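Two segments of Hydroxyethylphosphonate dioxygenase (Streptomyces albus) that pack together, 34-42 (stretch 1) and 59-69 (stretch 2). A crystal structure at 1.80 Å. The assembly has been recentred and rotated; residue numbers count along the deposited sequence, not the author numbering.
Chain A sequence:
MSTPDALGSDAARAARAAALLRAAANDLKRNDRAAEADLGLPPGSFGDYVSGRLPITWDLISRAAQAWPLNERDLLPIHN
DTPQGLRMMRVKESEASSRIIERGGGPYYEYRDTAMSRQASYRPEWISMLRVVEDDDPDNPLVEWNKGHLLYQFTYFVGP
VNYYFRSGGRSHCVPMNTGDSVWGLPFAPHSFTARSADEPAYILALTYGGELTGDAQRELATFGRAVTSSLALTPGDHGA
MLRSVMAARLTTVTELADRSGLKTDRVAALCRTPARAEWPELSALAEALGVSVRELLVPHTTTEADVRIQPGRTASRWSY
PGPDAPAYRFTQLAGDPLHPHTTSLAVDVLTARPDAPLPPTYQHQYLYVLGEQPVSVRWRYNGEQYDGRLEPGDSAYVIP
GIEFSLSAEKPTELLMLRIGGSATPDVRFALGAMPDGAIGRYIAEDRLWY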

# COMPACT_ATOMS: atom_id res chain seq x y z
N ALA A 34 -14.80 -28.04 1.25
CA ALA A 34 -13.34 -28.08 1.17
C ALA A 34 -12.70 -27.32 2.33
O ALA A 34 -11.67 -27.76 2.88
CB ALA A 34 -12.87 -27.51 -0.17
N ALA A 35 -13.28 -26.19 2.74
CA ALA A 35 -12.67 -25.43 3.84
C ALA A 35 -12.76 -26.20 5.16
O ALA A 35 -11.82 -26.17 5.96
CB ALA A 35 -13.33 -24.05 3.96
N GLU A 36 -13.89 -26.88 5.39
CA GLU A 36 -14.02 -27.70 6.60
C GLU A 36 -12.97 -28.80 6.62
O GLU A 36 -12.38 -29.09 7.67
CB GLU A 36 -15.43 -28.30 6.67
CG GLU A 36 -16.54 -27.26 6.90
CD GLU A 36 -17.90 -27.72 6.39
OE1 GLU A 36 -17.99 -28.84 5.84
OE2 GLU A 36 -18.87 -26.95 6.52
N ALA A 37 -12.75 -29.45 5.48
CA ALA A 37 -11.74 -30.51 5.41
C ALA A 37 -10.35 -29.96 5.67
O ALA A 37 -9.58 -30.55 6.43
CB ALA A 37 -11.80 -31.20 4.05
N ASP A 38 -10.01 -28.82 5.05
CA ASP A 38 -8.69 -28.23 5.26
C ASP A 38 -8.49 -27.75 6.70
O ASP A 38 -7.39 -27.86 7.25
CB ASP A 38 -8.46 -27.05 4.31
CG ASP A 38 -8.38 -27.46 2.85
OD1 ASP A 38 -8.33 -28.68 2.55
OD2 ASP A 38 -8.39 -26.56 1.99
N LEU A 39 -9.52 -27.17 7.30
CA LEU A 39 -9.38 -26.57 8.62
C LEU A 39 -9.71 -27.51 9.76
O LEU A 39 -9.63 -27.10 10.92
CB LEU A 39 -10.25 -25.30 8.71
CG LEU A 39 -9.98 -24.19 7.68
CD1 LEU A 39 -11.03 -23.08 7.78
CD2 LEU A 39 -8.59 -23.60 7.84
N GLY A 40 -10.08 -28.76 9.46
CA GLY A 40 -10.51 -29.66 10.52
C GLY A 40 -11.76 -29.20 11.24
O GLY A 40 -11.88 -29.42 12.45
N LEU A 41 -12.68 -28.56 10.54
CA LEU A 41 -13.94 -28.16 11.14
C LEU A 41 -14.98 -29.27 10.98
O LEU A 41 -14.88 -30.10 10.07
CB LEU A 41 -14.45 -26.87 10.51
CG LEU A 41 -13.51 -25.67 10.71
CD1 LEU A 41 -14.01 -24.48 9.91
CD2 LEU A 41 -13.42 -25.32 12.18
N PRO A 42 -15.98 -29.31 11.85
CA PRO A 42 -17.06 -30.30 11.68
C PRO A 42 -17.71 -30.15 10.32
O PRO A 42 -17.89 -29.02 9.84
CB PRO A 42 -18.04 -29.96 12.82
CG PRO A 42 -17.18 -29.28 13.86
CD PRO A 42 -16.15 -28.50 13.07
N ASP A 59 -7.17 -19.95 17.83
CA ASP A 59 -6.85 -21.32 17.45
C ASP A 59 -7.19 -21.56 15.98
O ASP A 59 -6.37 -22.09 15.22
CB ASP A 59 -7.57 -22.30 18.36
CG ASP A 59 -7.31 -23.75 17.98
OD1 ASP A 59 -6.16 -24.21 18.16
OD2 ASP A 59 -8.24 -24.43 17.50
N LEU A 60 -8.39 -21.16 15.56
CA LEU A 60 -8.79 -21.42 14.18
C LEU A 60 -7.96 -20.61 13.20
O LEU A 60 -7.56 -21.11 12.15
CB LEU A 60 -10.29 -21.15 14.00
CG LEU A 60 -10.85 -21.25 12.57
CD1 LEU A 60 -10.58 -22.63 12.00
CD2 LEU A 60 -12.33 -20.95 12.52
N ILE A 61 -7.67 -19.35 13.55
CA ILE A 61 -6.84 -18.52 12.70
C ILE A 61 -5.43 -19.09 12.58
O ILE A 61 -4.83 -19.09 11.50
CB ILE A 61 -6.84 -17.08 13.23
CG1 ILE A 61 -8.23 -16.46 13.03
CG2 ILE A 61 -5.75 -16.24 12.55
CD1 ILE A 61 -8.33 -15.03 13.51
N SER A 62 -4.90 -19.62 13.69
CA SER A 62 -3.59 -20.27 13.64
C SER A 62 -3.62 -21.53 12.80
O SER A 62 -2.68 -21.80 12.04
CB SER A 62 -3.10 -20.58 15.06
OG SER A 62 -3.00 -19.40 15.82
N ARG A 63 -4.69 -22.33 12.93
CA ARG A 63 -4.82 -23.52 12.10
C ARG A 63 -4.93 -23.16 10.62
O ARG A 63 -4.39 -23.86 9.76
CB ARG A 63 -6.04 -24.34 12.54
CG ARG A 63 -5.79 -25.14 13.81
CD ARG A 63 -7.06 -25.31 14.62
NE ARG A 63 -8.11 -26.00 13.88
CZ ARG A 63 -9.39 -25.99 14.24
NH1 ARG A 63 -10.30 -26.64 13.51
NH2 ARG A 63 -9.77 -25.33 15.33
N ALA A 64 -5.62 -22.05 10.31
CA ALA A 64 -5.77 -21.64 8.92
C ALA A 64 -4.43 -21.23 8.31
O ALA A 64 -4.15 -21.54 7.14
CB ALA A 64 -6.78 -20.50 8.81
N ALA A 65 -3.58 -20.54 9.08
CA ALA A 65 -2.25 -20.18 8.60
C ALA A 65 -1.34 -21.39 8.42
O ALA A 65 -0.36 -21.30 7.68
CB ALA A 65 -1.57 -19.18 9.55
N GLN A 66 -1.65 -22.51 9.08
CA GLN A 66 -0.89 -23.73 8.87
C GLN A 66 -1.42 -24.52 7.68
O GLN A 66 -0.64 -25.01 6.86
CB GLN A 66 -0.92 -24.61 10.13
CG GLN A 66 -0.09 -24.07 11.28
N ALA A 67 -2.75 -24.64 7.56
CA ALA A 67 -3.34 -25.44 6.49
C ALA A 67 -3.27 -24.74 5.13
O ALA A 67 -3.15 -25.41 4.10
CB ALA A 67 -4.80 -25.75 6.81
N TRP A 68 -3.34 -23.42 5.11
CA TRP A 68 -3.44 -22.64 3.89
C TRP A 68 -2.23 -21.72 3.76
O TRP A 68 -1.59 -21.38 4.77
CB TRP A 68 -4.71 -21.77 3.89
CG TRP A 68 -6.00 -22.50 3.67
CD1 TRP A 68 -6.18 -23.75 3.13
CD2 TRP A 68 -7.31 -22.02 4.00
NE1 TRP A 68 -7.52 -24.06 3.10
CE2 TRP A 68 -8.23 -23.02 3.64
CE3 TRP A 68 -7.79 -20.84 4.58
CZ2 TRP A 68 -9.61 -22.87 3.82
CZ3 TRP A 68 -9.16 -20.69 4.77
CH2 TRP A 68 -10.05 -21.71 4.39
N PRO A 69 -1.88 -21.29 2.52
CA PRO A 69 -0.77 -20.36 2.32
C PRO A 69 -1.14 -18.91 2.61
O PRO A 69 -0.96 -18.03 1.77
CB PRO A 69 -0.42 -20.56 0.85
CG PRO A 69 -1.72 -20.88 0.22
CD PRO A 69 -2.42 -21.77 1.24

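The two helices cross almost at right angles, 94° between their directions; the contact runs from Ala35 to Leu41 on one side and from Leu60 to Trp68 on the other. Leu39 lies at the centre. Its CA-to-CB bond points sideways, but the m,t rotamer (chi1 -58°, chi2 173°) carries the branched end to the second stretch. There CD2 sits 3.7 Å from Ala64 CB and 4.0 Å from the centroid of the Trp68 six-membered ring, nearly on the ring normal, a CH-pi contact. The small side chain of Ala64 lets the leucine come close: Leu39 CD2 is 3.6 Å from Ala64 CA.

Trp68, the first residue to leave helical geometry, uses chi1 -73° and chi2 -19° to present a face to Leu39 and an edge to Asp38. Its NE1 donates a nearly linear hydrogen bond to Asp38 OD2 (2.9 Å, 171°), satisfying the indole's one polar group within a buried side chain.

At the other end, Arg63 NH1 donates to Leu39 O (2.7 Å), while Arg63 NH2 forms a salt bridge with Asp59 OD2 (2.8 Å), one turn earlier, which helps hold the long side chain in place. Gly40 follows with positive phi, a conformation glycine tolerates easily. Leu41, also m,t, adds an apolar contact, CD2 to Leu60 CD1 at 3.9 Å.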